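Local coordinates for SusD homolog (Bacteroides thetaiotaomicron, PDB 3SGH), which probably binds glycans at the outer membrane, as a SusD-like lipoprotein of the gut bacterium's sugar-uptake machinery, at residues N26-P31 / L185-T190; A135-E140 / R461-N466; R267-T272 / E353-S358; A299-L304 / D376-G381; S391-K396 / D403-E408. All blocks are in the same frame, centred on the assembly; numbering follows the deposited sequence. Where two conformers were deposited one is given.

Contact 1: residues N26-P31 / L185-T190; sequences NVYACP and LKFANT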
# COMPACT_ATOMS: atom_id res chain seq x y z
N ASN A 26 12.81 -5.79 -6.14
CA ASN A 26 12.05 -4.68 -6.72
C ASN A 26 10.56 -4.66 -6.31
O ASN A 26 9.93 -3.62 -6.40
CB ASN A 26 12.16 -4.71 -8.22
CG ASN A 26 13.53 -4.21 -8.68
OD1 ASN A 26 13.78 -3.00 -8.65
ND2 ASN A 26 14.44 -5.14 -9.00
N VAL A 27 10.01 -5.77 -5.82
CA VAL A 27 8.63 -5.71 -5.33
C VAL A 27 8.41 -4.84 -4.10
O VAL A 27 7.29 -4.44 -3.84
CB VAL A 27 8.00 -7.08 -5.06
CG1 VAL A 27 8.02 -7.96 -6.36
CG2 VAL A 27 8.64 -7.79 -3.85
N TYR A 28 9.45 -4.57 -3.32
CA TYR A 28 9.25 -3.85 -2.06
C TYR A 28 8.85 -2.40 -2.27
O TYR A 28 7.96 -1.91 -1.59
CB TYR A 28 10.51 -3.93 -1.22
CG TYR A 28 10.77 -5.29 -0.62
CD1 TYR A 28 9.85 -5.86 0.25
CD2 TYR A 28 11.95 -5.98 -0.83
CE1 TYR A 28 10.06 -7.11 0.85
CE2 TYR A 28 12.16 -7.23 -0.23
CZ TYR A 28 11.20 -7.79 0.61
OH TYR A 28 11.37 -9.02 1.23
N ALA A 29 9.48 -1.75 -3.22
CA ALA A 29 9.24 -0.33 -3.45
C ALA A 29 8.97 0.05 -4.90
O ALA A 29 8.51 1.16 -5.14
CB ALA A 29 10.41 0.49 -2.94
N CYS A 30 9.29 -0.84 -5.85
CA CYS A 30 9.16 -0.54 -7.31
C CYS A 30 9.84 0.77 -7.73
O CYS A 30 9.17 1.69 -8.21
CB CYS A 30 7.70 -0.51 -7.71
SG CYS A 30 6.98 -2.21 -7.69
N PRO A 31 11.17 0.86 -7.57
CA PRO A 31 11.89 2.08 -7.97
C PRO A 31 12.03 2.37 -9.48
O PRO A 31 12.14 3.55 -9.87
CB PRO A 31 13.27 1.89 -7.35
CG PRO A 31 13.44 0.40 -7.29
CD PRO A 31 12.08 -0.14 -6.96
N LEU A 185 13.76 -9.43 10.67
CA LEU A 185 12.81 -10.19 11.50
C LEU A 185 11.66 -9.29 11.92
O LEU A 185 10.51 -9.70 11.90
CB LEU A 185 13.52 -10.79 12.72
CG LEU A 185 12.69 -11.74 13.59
CD1 LEU A 185 12.32 -13.00 12.84
CD2 LEU A 185 13.49 -12.08 14.91
N LYS A 186 11.97 -8.06 12.33
CA LYS A 186 10.95 -7.08 12.67
C LYS A 186 10.10 -6.76 11.45
O LYS A 186 8.88 -6.67 11.56
CB LYS A 186 11.58 -5.80 13.26
CG LYS A 186 12.11 -6.00 14.67
CD LYS A 186 12.74 -4.72 15.25
CE LYS A 186 14.10 -4.49 14.59
NZ LYS A 186 15.14 -3.76 15.39
N PHE A 187 10.76 -6.61 10.29
CA PHE A 187 10.04 -6.38 9.01
C PHE A 187 9.05 -7.52 8.76
O PHE A 187 7.84 -7.30 8.48
CB PHE A 187 11.03 -6.25 7.86
CG PHE A 187 10.39 -6.00 6.52
CD1 PHE A 187 9.94 -7.07 5.75
CD2 PHE A 187 10.34 -4.72 5.98
CE1 PHE A 187 9.34 -6.87 4.47
CE2 PHE A 187 9.76 -4.49 4.73
CZ PHE A 187 9.26 -5.58 3.96
N ALA A 188 9.54 -8.74 8.90
CA ALA A 188 8.73 -9.91 8.63
C ALA A 188 7.52 -10.02 9.58
O ALA A 188 6.41 -10.33 9.14
CB ALA A 188 9.57 -11.18 8.65
N ASN A 189 7.74 -9.78 10.86
CA ASN A 189 6.63 -9.80 11.84
C ASN A 189 5.65 -8.66 11.63
O ASN A 189 4.45 -8.84 11.83
CB ASN A 189 7.17 -9.82 13.27
CG ASN A 189 7.61 -11.23 13.67
OD1 ASN A 189 6.80 -12.15 13.67
ND2 ASN A 189 8.88 -11.39 14.00
N THR A 190 6.13 -7.52 11.16
CA THR A 190 5.25 -6.38 10.93
C THR A 190 4.39 -6.68 9.69
O THR A 190 3.20 -6.37 9.65
CB THR A 190 6.02 -5.06 10.74
OG1 THR A 190 6.87 -4.82 11.88
CG2 THR A 190 5.08 -3.88 10.58
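In the buried helical interior of this SusD-like fold, the ring of Tyr28, from the short, weakly bonded helix 26-29, meets the ring of Phe187, from the long helix 181-198. The backbones stay well apart, with the CA atoms of Tyr28 and Phe187 11.4 Å from each other, and the two rings alone bridge the space. The touch is made by a corner of each: Tyr28 CE1 lies 3.6 Å from Phe187 CZ, and Tyr28 CD1 is 3.8 Å from the same carbon. The ring planes stand at 90°, with centroids 5.4 Å apart. In Phe187 a chi1 of -180° sets CG anti to the backbone N and carries the ring toward Tyr28. The helices belong to an alpha-alpha superhelix, and here a short N-terminal helix is tied to a much later one through aromatic side chains, while helix 100-120 packs on the tyrosine through Met104 and Leu107. Phe176 meets the Tyr28 ring edge-to-face, and Val316 of strand 314-317 touches both Tyr28 and Phe187. The phenol end of Tyr28 is satisfied by a hydrogen bond with Thr108 OG1, which helps fix the direction of the ring. One turn on from Phe187, Thr190 OG1 donates to Lys186 O over 2.8 Å, from above the carbonyl plane, while Thr190 N approaches that oxygen from the opposite face.

Contact 2: residues A135-E140 / R461-N466; sequences APYDNE and RSEYNN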
# COMPACT_ATOMS: atom_id res chain seq x y z
N ALA A 135 -0.56 -22.96 -14.20
CA ALA A 135 -0.75 -23.31 -12.80
C ALA A 135 -2.18 -23.04 -12.38
O ALA A 135 -2.72 -21.97 -12.65
CB ALA A 135 0.19 -22.48 -11.89
N PRO A 136 -2.78 -23.98 -11.65
CA PRO A 136 -4.05 -23.68 -11.00
C PRO A 136 -4.00 -22.54 -10.01
O PRO A 136 -2.94 -22.24 -9.39
CB PRO A 136 -4.40 -25.00 -10.28
CG PRO A 136 -3.72 -26.03 -11.08
CD PRO A 136 -2.41 -25.39 -11.48
N TYR A 137 -5.14 -21.87 -9.87
CA TYR A 137 -5.26 -20.75 -8.94
C TYR A 137 -5.60 -21.27 -7.55
O TYR A 137 -6.35 -22.22 -7.42
CB TYR A 137 -6.36 -19.76 -9.39
CG TYR A 137 -5.92 -18.79 -10.49
CD1 TYR A 137 -5.32 -19.24 -11.68
CD2 TYR A 137 -6.09 -17.41 -10.34
CE1 TYR A 137 -4.92 -18.35 -12.68
CE2 TYR A 137 -5.69 -16.52 -11.34
CZ TYR A 137 -5.12 -17.01 -12.52
OH TYR A 137 -4.71 -16.16 -13.52
N ASP A 138 -5.02 -20.65 -6.52
CA ASP A 138 -5.53 -20.81 -5.14
C ASP A 138 -6.72 -19.85 -4.93
O ASP A 138 -6.69 -18.70 -5.41
CB ASP A 138 -4.47 -20.41 -4.11
CG ASP A 138 -3.26 -21.35 -4.06
OD1 ASP A 138 -3.33 -22.46 -4.59
OD2 ASP A 138 -2.23 -20.92 -3.50
N ASN A 139 -7.75 -20.28 -4.21
CA ASN A 139 -8.73 -19.29 -3.78
C ASN A 139 -8.09 -18.41 -2.71
O ASN A 139 -6.97 -18.67 -2.26
CB ASN A 139 -10.05 -19.93 -3.36
CG ASN A 139 -9.96 -20.75 -2.09
OD1 ASN A 139 -9.03 -20.65 -1.32
ND2 ASN A 139 -10.95 -21.56 -1.88
N GLU A 140 -8.74 -17.31 -2.36
CA GLU A 140 -8.11 -16.33 -1.51
C GLU A 140 -7.83 -16.90 -0.12
O GLU A 140 -6.74 -16.72 0.39
CB GLU A 140 -8.94 -15.06 -1.46
CG GLU A 140 -8.95 -14.30 -2.82
CD GLU A 140 -10.04 -13.25 -2.87
OE1 GLU A 140 -9.78 -12.17 -2.31
OE2 GLU A 140 -11.14 -13.50 -3.44
N ARG A 461 -5.44 -10.65 -19.44
CA ARG A 461 -5.68 -11.24 -20.75
C ARG A 461 -4.71 -12.37 -20.98
O ARG A 461 -5.09 -13.39 -21.58
CB ARG A 461 -5.61 -10.21 -21.91
CG ARG A 461 -5.80 -10.93 -23.31
CD ARG A 461 -6.10 -10.02 -24.52
NE ARG A 461 -7.46 -9.50 -24.40
CZ ARG A 461 -8.47 -9.72 -25.23
NH1 ARG A 461 -8.36 -10.46 -26.36
NH2 ARG A 461 -9.63 -9.17 -24.92
N SER A 462 -3.45 -12.23 -20.53
CA SER A 462 -2.46 -13.29 -20.80
C SER A 462 -2.85 -14.60 -20.11
O SER A 462 -2.59 -15.70 -20.61
CB SER A 462 -1.03 -12.83 -20.43
OG SER A 462 -0.87 -12.82 -19.02
N GLU A 463 -3.53 -14.50 -18.98
CA GLU A 463 -4.01 -15.69 -18.28
C GLU A 463 -5.22 -16.33 -18.98
O GLU A 463 -5.32 -17.57 -19.07
CB GLU A 463 -4.29 -15.37 -16.83
CG GLU A 463 -2.98 -15.18 -16.04
CD GLU A 463 -2.33 -16.53 -15.75
OE1 GLU A 463 -2.89 -17.26 -14.92
OE2 GLU A 463 -1.27 -16.86 -16.35
N TYR A 464 -6.16 -15.51 -19.44
CA TYR A 464 -7.26 -16.05 -20.23
C TYR A 464 -6.76 -16.74 -21.52
O TYR A 464 -7.35 -17.70 -21.99
CB TYR A 464 -8.28 -14.97 -20.57
CG TYR A 464 -9.24 -14.63 -19.42
CD1 TYR A 464 -10.34 -15.44 -19.16
CD2 TYR A 464 -9.05 -13.50 -18.65
CE1 TYR A 464 -11.22 -15.14 -18.14
CE2 TYR A 464 -9.92 -13.16 -17.63
CZ TYR A 464 -11.02 -13.99 -17.38
OH TYR A 464 -11.92 -13.69 -16.38
N ASN A 465 -5.66 -16.24 -22.07
CA ASN A 465 -5.15 -16.73 -23.34
C ASN A 465 -4.30 -18.00 -23.17
O ASN A 465 -4.51 -18.93 -23.92
CB ASN A 465 -4.33 -15.60 -24.02
CG ASN A 465 -5.19 -14.62 -24.78
OD1 ASN A 465 -6.37 -14.88 -25.05
ND2 ASN A 465 -4.60 -13.51 -25.18
N ASN A 466 -3.43 -18.02 -22.16
CA ASN A 466 -2.46 -19.10 -21.95
C ASN A 466 -2.70 -20.02 -20.77
O ASN A 466 -2.01 -21.04 -20.63
CB ASN A 466 -1.07 -18.51 -21.83
CG ASN A 466 -0.71 -17.68 -23.05
OD1 ASN A 466 -0.57 -18.22 -24.15
ND2 ASN A 466 -0.61 -16.39 -22.86
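Tyr137 and Glu463 join the loop that leads into helix 140-162 to the short helix 461-466 in the C-terminal part of the SusD-like fold. The two side chains come in at a slant, the phenol ring and the carboxylate being turned 34° from one another. Tyr137 presents its hydroxyl edge: OH donates to Glu463 OE1 over 2.5 Å, and OE1 sits near the plane of the ring. On the carboxylate the lone pair used is the anti one, directed away from OE2. Glu463 does not reach out in a straight line. Its chi1 (-73°) sets CG beside the backbone N, 3.2 Å from Tyr137 OH, and the bend at chi2 (-76°) then brings OE1 to the hydroxyl. This short bond lies in a buried setting, where Trp77 of helix 75-84 touches both side chains and the ring of Phe459 meets that of Tyr137 edge-to-face. At the other end of the loop Asn139 occupies the N-cap position of helix 140-162, its OD1 hydrogen-bonded to Thr142 OG1. Two donors on one oxygen, Tyr137 OH and Asn467 ND2, would probably steady a negative charge on Glu463 in this enclosed place. Besides gripping OE1, Asn467 ND2 also binds Ala135 O, thus linking the loop and the helix a second time.

Contact 3: residues R267-T272 / E353-S358; sequences RPAYFT and EEFGVS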
# COMPACT_ATOMS: atom_id res chain seq x y z
N ARG A 267 2.97 18.54 6.17
CA ARG A 267 2.76 19.00 4.81
C ARG A 267 4.06 19.34 4.03
O ARG A 267 4.25 18.80 2.93
CB ARG A 267 1.75 20.13 4.74
CG ARG A 267 0.27 19.66 4.98
CD ARG A 267 -0.68 20.85 5.07
NE ARG A 267 -0.33 21.69 6.20
CZ ARG A 267 -0.86 22.87 6.46
NH1 ARG A 267 -1.77 23.39 5.63
NH2 ARG A 267 -0.46 23.56 7.52
N PRO A 268 4.95 20.19 4.59
CA PRO A 268 6.18 20.52 3.87
C PRO A 268 7.15 19.36 3.68
O PRO A 268 8.03 19.44 2.78
CB PRO A 268 6.84 21.62 4.72
CG PRO A 268 6.22 21.51 6.06
CD PRO A 268 4.79 21.03 5.78
N ALA A 269 6.98 18.28 4.46
CA ALA A 269 7.80 17.07 4.29
C ALA A 269 7.20 16.12 3.22
O ALA A 269 7.89 15.22 2.72
CB ALA A 269 7.94 16.39 5.59
N TYR A 270 5.93 16.32 2.91
CA TYR A 270 5.16 15.43 2.02
C TYR A 270 4.97 15.98 0.60
O TYR A 270 4.95 15.20 -0.35
CB TYR A 270 3.78 15.19 2.61
CG TYR A 270 3.67 14.13 3.70
CD1 TYR A 270 4.73 13.80 4.52
CD2 TYR A 270 2.45 13.47 3.94
CE1 TYR A 270 4.59 12.84 5.51
CE2 TYR A 270 2.31 12.54 4.93
CZ TYR A 270 3.37 12.22 5.72
OH TYR A 270 3.21 11.26 6.68
N PHE A 271 4.83 17.31 0.50
CA PHE A 271 4.38 17.97 -0.73
C PHE A 271 5.17 19.28 -0.98
O PHE A 271 5.74 19.87 -0.04
CB PHE A 271 2.91 18.39 -0.60
CG PHE A 271 1.99 17.34 -0.07
CD1 PHE A 271 1.85 16.14 -0.73
CD2 PHE A 271 1.23 17.58 1.07
CE1 PHE A 271 0.99 15.18 -0.24
CE2 PHE A 271 0.35 16.59 1.59
CZ PHE A 271 0.24 15.42 0.94
N THR A 272 5.12 19.77 -2.22
CA THR A 272 5.53 21.14 -2.53
C THR A 272 4.30 22.01 -2.62
O THR A 272 3.24 21.52 -3.03
CB THR A 272 6.28 21.20 -3.86
OG1 THR A 272 5.43 20.74 -4.93
CG2 THR A 272 7.51 20.35 -3.79
N GLU A 353 8.62 11.80 13.61
CA GLU A 353 10.03 11.52 13.72
C GLU A 353 10.63 11.02 12.40
O GLU A 353 11.72 11.45 12.01
CB GLU A 353 10.31 10.51 14.85
CG GLU A 353 11.80 10.39 15.11
CD GLU A 353 12.14 9.41 16.22
OE1 GLU A 353 11.19 8.73 16.71
OE2 GLU A 353 13.34 9.31 16.56
N GLU A 354 9.96 10.08 11.75
CA GLU A 354 10.41 9.52 10.50
C GLU A 354 10.74 10.60 9.47
O GLU A 354 11.71 10.46 8.70
CB GLU A 354 9.31 8.64 9.92
CG GLU A 354 9.68 7.83 8.70
CD GLU A 354 10.55 6.62 9.06
OE1 GLU A 354 10.25 5.94 10.08
OE2 GLU A 354 11.50 6.35 8.30
N PHE A 355 9.90 11.63 9.42
CA PHE A 355 10.04 12.72 8.45
C PHE A 355 10.75 13.96 9.01
O PHE A 355 10.83 14.96 8.32
CB PHE A 355 8.67 13.10 7.91
CG PHE A 355 8.21 12.17 6.82
CD1 PHE A 355 7.59 10.95 7.12
CD2 PHE A 355 8.43 12.48 5.48
CE1 PHE A 355 7.19 10.09 6.11
CE2 PHE A 355 8.03 11.60 4.46
CZ PHE A 355 7.42 10.40 4.78
N GLY A 356 11.22 13.90 10.25
CA GLY A 356 12.00 15.01 10.83
C GLY A 356 11.18 16.25 11.14
O GLY A 356 11.69 17.39 11.12
N VAL A 357 9.91 16.01 11.45
CA VAL A 357 8.95 17.06 11.73
C VAL A 357 8.76 17.17 13.24
O VAL A 357 8.69 16.17 13.95
CB VAL A 357 7.65 16.73 10.98
CG1 VAL A 357 6.58 17.72 11.29
CG2 VAL A 357 7.97 16.68 9.45
N SER A 358 8.71 18.41 13.71
CA SER A 358 8.48 18.70 15.11
C SER A 358 7.02 19.01 15.37
O SER A 358 6.26 19.26 14.44
CB SER A 358 9.30 19.95 15.49
OG SER A 358 10.64 19.55 15.58
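Phe355 and Ala269 have the most surface buried here, with Tyr270 next. The Phe355 ring lies against the short helix 267-270, and Tyr270 turns its edge onto one face of it: Tyr270 CE1 stands 3.6 Å above the ring plane, over its centre. This is an edge-to-face pair, with planes at 58° and centroids 4.8 Å apart. Ala269 also packs against Phe355, its CB 3.9 Å from Phe355 CD2, and the methyl meets Val357 CG2 at 3.9 Å as well. The sharp turn between Phe355 and Val357 lets both side chains face Ala269: Gly356, with positive phi, closes helix 340-354 in a Schellman motif. An alanine in place of Phe355 would take away the face on which Tyr270 rests and is likely to leave a gap beside the Ala269 methyl. The phenol of Tyr270 is held elsewhere, through a hydrogen bond with Ile416 O, and its ring stacks on Tyr419. The contact thus joins the C-terminal end of helix 340-354 to helix 267-270, with helix 253-261 touching Tyr270 through Met259, and the last turns of helix 403-417 near the tyrosine hydroxyl.

Contact 4: residues A299-L304 / D376-G381; sequences ANYSKL and DNLIAG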
# COMPACT_ATOMS: atom_id res chain seq x y z
N ALA A 299 0.34 20.73 -13.97
CA ALA A 299 1.79 20.74 -13.81
C ALA A 299 2.25 21.50 -12.56
O ALA A 299 3.23 21.12 -11.93
CB ALA A 299 2.48 21.32 -15.11
N ASN A 300 1.55 22.58 -12.20
CA ASN A 300 1.96 23.43 -11.08
C ASN A 300 1.13 23.28 -9.79
O ASN A 300 1.25 24.11 -8.88
CB ASN A 300 1.98 24.89 -11.54
CG ASN A 300 2.84 25.08 -12.75
OD1 ASN A 300 3.94 24.57 -12.81
ND2 ASN A 300 2.33 25.81 -13.74
N TYR A 301 0.33 22.21 -9.70
CA TYR A 301 -0.27 21.83 -8.46
C TYR A 301 0.80 21.18 -7.55
O TYR A 301 1.91 20.92 -8.00
CB TYR A 301 -1.46 20.88 -8.71
CG TYR A 301 -2.73 21.57 -9.22
CD1 TYR A 301 -2.71 22.39 -10.37
CD2 TYR A 301 -3.99 21.34 -8.60
CE1 TYR A 301 -3.86 23.01 -10.86
CE2 TYR A 301 -5.14 21.93 -9.11
CZ TYR A 301 -5.07 22.77 -10.23
OH TYR A 301 -6.17 23.37 -10.73
N SER A 302 0.46 20.91 -6.29
CA SER A 302 1.42 20.30 -5.38
C SER A 302 1.98 18.97 -5.89
O SER A 302 1.22 18.07 -6.31
CB SER A 302 0.80 20.08 -4.02
OG SER A 302 0.59 21.32 -3.37
N LYS A 303 3.30 18.86 -5.80
CA LYS A 303 4.02 17.66 -6.17
C LYS A 303 4.31 16.82 -4.94
O LYS A 303 4.26 17.30 -3.80
CB LYS A 303 5.33 18.00 -6.85
CG LYS A 303 5.18 18.88 -8.08
CD LYS A 303 6.50 19.25 -8.76
CE LYS A 303 7.20 20.41 -8.00
NZ LYS A 303 8.53 20.92 -8.59
N LEU A 304 4.61 15.55 -5.17
CA LEU A 304 5.11 14.69 -4.10
C LEU A 304 6.55 15.16 -3.80
O LEU A 304 7.38 15.30 -4.72
CB LEU A 304 5.11 13.22 -4.58
CG LEU A 304 3.82 12.67 -5.21
CD1 LEU A 304 4.05 11.23 -5.65
CD2 LEU A 304 2.66 12.74 -4.21
N ASP A 376 -10.90 23.49 -6.00
CA ASP A 376 -10.00 23.60 -7.12
C ASP A 376 -10.24 24.91 -7.83
O ASP A 376 -11.06 25.00 -8.76
CB ASP A 376 -10.17 22.43 -8.05
CG ASP A 376 -9.11 22.42 -9.17
OD1 ASP A 376 -8.31 23.41 -9.27
OD2 ASP A 376 -9.08 21.43 -9.96
N ASN A 377 -9.53 25.94 -7.36
CA ASN A 377 -9.65 27.30 -7.86
C ASN A 377 -8.43 27.74 -8.65
O ASN A 377 -8.40 28.86 -9.15
CB ASN A 377 -9.81 28.27 -6.68
CG ASN A 377 -11.13 28.13 -6.00
OD1 ASN A 377 -12.16 27.80 -6.65
ND2 ASN A 377 -11.12 28.28 -4.69
N LEU A 378 -7.41 26.88 -8.75
CA LEU A 378 -6.14 27.32 -9.35
C LEU A 378 -6.28 27.57 -10.85
O LEU A 378 -5.64 28.49 -11.39
CB LEU A 378 -5.03 26.28 -9.06
CG LEU A 378 -4.71 25.99 -7.60
CD1 LEU A 378 -3.49 25.07 -7.57
CD2 LEU A 378 -4.49 27.28 -6.78
N ILE A 379 -7.07 26.72 -11.50
CA ILE A 379 -7.36 26.82 -12.93
C ILE A 379 -8.86 27.12 -13.03
O ILE A 379 -9.67 26.54 -12.32
CB ILE A 379 -7.05 25.48 -13.67
CG1 ILE A 379 -5.55 25.10 -13.60
CG2 ILE A 379 -7.52 25.52 -15.14
CD1 ILE A 379 -4.64 25.86 -14.55
N ALA A 380 -9.23 28.02 -13.94
CA ALA A 380 -10.61 28.42 -14.10
C ALA A 380 -11.47 27.26 -14.61
O ALA A 380 -11.03 26.40 -15.37
CB ALA A 380 -10.73 29.64 -15.07
N GLY A 381 -12.71 27.26 -14.18
CA GLY A 381 -13.67 26.27 -14.67
C GLY A 381 -13.48 24.88 -14.05
O GLY A 381 -13.91 23.90 -14.62
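Tyr301 OH donates to Asp376 OD1 over 2.6 Å, the short polar link between two loops of the SusD-like fold that contain no regular helix or strand here. The carboxylate stands nearly upright to the ring, with planes 85° apart, yet OD1 lies in the ring plane at its edge and accepts on its syn lone pair. The other oxygen, OD2, is gripped by His382 ND1 and Asn385 ND2, which probably fixes the rotation of the carboxylate. Apolar groups complete the seat of the tyrosine. Leu378 CD1 sits over one ring face, 3.6 Å from the centroid and only 2° off the normal, a CH-pi contact, while Ile379 CG1 lies in the ring plane 3.8 Å from Tyr301 CE1. Leu378 gets there with CG beside its backbone N (chi1 -59°), its chain running against the direction of the phenol. A phenylalanine in place of Tyr301 removes the hydroxyl and is likely to leave Asp376 OD1 without this donor. With OD1 bound by the phenol and OD2 by a histidine and an asparagine, these three hydrogen-bond partners would probably stabilise a negative charge on the buried Asp376.

Contact 5: residues S391-K396 / D403-E408; sequences SSITIK and DAKKLE
The polar part of the contact centres on the carboxylate of Glu408. Ser391 OG donates to Glu408 OE2 over 2.6 Å, arriving from above the carboxylate plane (50° out of it). That same OE2 is in a salt bridge with Arg436 NE, so a hydroxyl and a guanidinium share one oxygen and probably favour its negative charge. Glu408 reaches them fully stretched, its CG anti to the backbone N (chi1 -178°). Ser391 OG also receives a weak bond of 3.3 Å from Ile393 N, inside the loop. A water bridges the loop to the other oxygen: it accepts from Ser392 N at 3.0 Å and donates to Glu408 OE1 at 2.8 Å. In this way the loop that precedes helix 403-417 in the superhelix folds back on the first two turns of that helix, and Thr394 O accepts from Arg409 NE a little further along. The apolar part belongs to Ile393. Its CB packs 4.0 Å from Glu408 CD, the isoleucine and glutamate side chains running antiparallel, side by side, while Ile393 CD1 turns to the helix backbone, 3.4 Å from Lys405 O. Tyr434 lies against Glu408 as well.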
# COMPACT_ATOMS: atom_id res chain seq x y z
N SER A 391 -15.36 13.11 6.27
CA SER A 391 -14.86 12.89 7.63
C SER A 391 -14.89 14.13 8.52
O SER A 391 -14.58 15.25 8.07
CB SER A 391 -13.43 12.36 7.57
OG SER A 391 -12.95 11.98 8.84
N SER A 392 -15.22 13.94 9.79
CA SER A 392 -15.17 15.02 10.77
C SER A 392 -14.23 14.66 11.90
O SER A 392 -14.25 15.34 12.97
CB SER A 392 -16.58 15.27 11.29
OG SER A 392 -17.21 14.05 11.69
N ILE A 393 -13.41 13.62 11.69
CA ILE A 393 -12.60 13.05 12.76
C ILE A 393 -11.49 14.00 13.19
O ILE A 393 -10.73 14.53 12.37
CB ILE A 393 -12.10 11.61 12.40
CG1 ILE A 393 -11.85 10.75 13.65
CG2 ILE A 393 -10.87 11.65 11.50
CD1 ILE A 393 -13.16 10.37 14.47
N THR A 394 -11.38 14.21 14.50
CA THR A 394 -10.37 15.08 15.06
C THR A 394 -9.17 14.27 15.51
O THR A 394 -9.22 13.05 15.58
CB THR A 394 -10.96 15.88 16.26
OG1 THR A 394 -11.48 14.96 17.23
CG2 THR A 394 -12.07 16.81 15.78
N ILE A 395 -8.07 14.95 15.84
CA ILE A 395 -6.81 14.27 16.14
C ILE A 395 -6.68 13.73 17.55
O ILE A 395 -6.31 12.56 17.75
CB ILE A 395 -5.63 15.23 15.90
CG1 ILE A 395 -5.60 15.74 14.43
CG2 ILE A 395 -4.26 14.54 16.30
CD1 ILE A 395 -4.91 17.10 14.30
N LYS A 396 -6.97 14.57 18.55
CA LYS A 396 -6.78 14.18 19.96
C LYS A 396 -7.57 12.93 20.28
O LYS A 396 -8.76 12.83 19.97
CB LYS A 396 -7.23 15.30 20.91
CG LYS A 396 -7.02 15.01 22.42
CD LYS A 396 -8.20 15.55 23.24
CE LYS A 396 -7.82 15.90 24.68
NZ LYS A 396 -7.06 14.82 25.39
N ASP A 403 -16.92 3.23 19.10
CA ASP A 403 -16.00 2.33 18.40
C ASP A 403 -15.67 2.80 16.98
O ASP A 403 -14.50 2.74 16.55
CB ASP A 403 -16.60 0.93 18.32
CG ASP A 403 -16.69 0.24 19.69
OD1 ASP A 403 -16.10 0.73 20.68
OD2 ASP A 403 -17.38 -0.81 19.74
N ALA A 404 -16.69 3.23 16.25
CA ALA A 404 -16.50 3.62 14.83
C ALA A 404 -15.59 4.84 14.76
O ALA A 404 -14.76 4.96 13.84
CB ALA A 404 -17.87 3.92 14.11
N LYS A 405 -15.73 5.75 15.73
CA LYS A 405 -14.90 6.97 15.79
C LYS A 405 -13.45 6.65 16.17
O LYS A 405 -12.48 7.18 15.58
CB LYS A 405 -15.47 7.98 16.80
CG LYS A 405 -16.59 8.82 16.18
CD LYS A 405 -17.51 9.47 17.22
CE LYS A 405 -17.04 10.84 17.65
NZ LYS A 405 -18.16 11.72 18.12
N LYS A 406 -13.28 5.75 17.16
CA LYS A 406 -11.92 5.31 17.53
C LYS A 406 -11.23 4.66 16.34
O LYS A 406 -10.03 4.90 16.11
CB LYS A 406 -11.95 4.32 18.70
CG LYS A 406 -12.46 4.95 20.01
CD LYS A 406 -12.17 4.03 21.20
CE LYS A 406 -12.40 4.69 22.53
NZ LYS A 406 -12.31 3.65 23.63
N LEU A 407 -11.95 3.85 15.60
CA LEU A 407 -11.35 3.17 14.44
C LEU A 407 -10.99 4.17 13.35
O LEU A 407 -9.88 4.10 12.78
CB LEU A 407 -12.30 2.11 13.93
CG LEU A 407 -11.76 1.22 12.81
CD1 LEU A 407 -10.49 0.50 13.22
CD2 LEU A 407 -12.85 0.21 12.30
N GLU A 408 -11.90 5.10 13.05
CA GLU A 408 -11.63 6.08 12.00
C GLU A 408 -10.43 6.96 12.38
O GLU A 408 -9.60 7.27 11.52
CB GLU A 408 -12.85 6.95 11.73
CG GLU A 408 -12.60 7.94 10.59
CD GLU A 408 -13.77 8.78 10.16
OE1 GLU A 408 -14.85 8.76 10.81
OE2 GLU A 408 -13.60 9.47 9.10
O HOH W 1 -15.98 11.31 10.93

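How the contacts relate
Contacts 3 and 4 are the only pair that touch: Thr272 OG1 lies 3.0 Å from Lys303 N, and Thr272 O accepts from Ser302 OG, which ties the chain just after helix 267-270 to the loop carrying Tyr301. Their segments alternate along the chain. Contact 5 lies farther off, its centre about 23 Å from that of contact 3. Contact 1 is nearest the middle, its centre about 11 Å from that of the chain, and its segments alternate with those of contact 2, about 26 Å away between centres. Contact 2 spans the most sequence, enclosing contacts 3, 4 and 5, its centre about 42, 41 and 40 Å from theirs, with contacts 3 and 5 across the chain's centre.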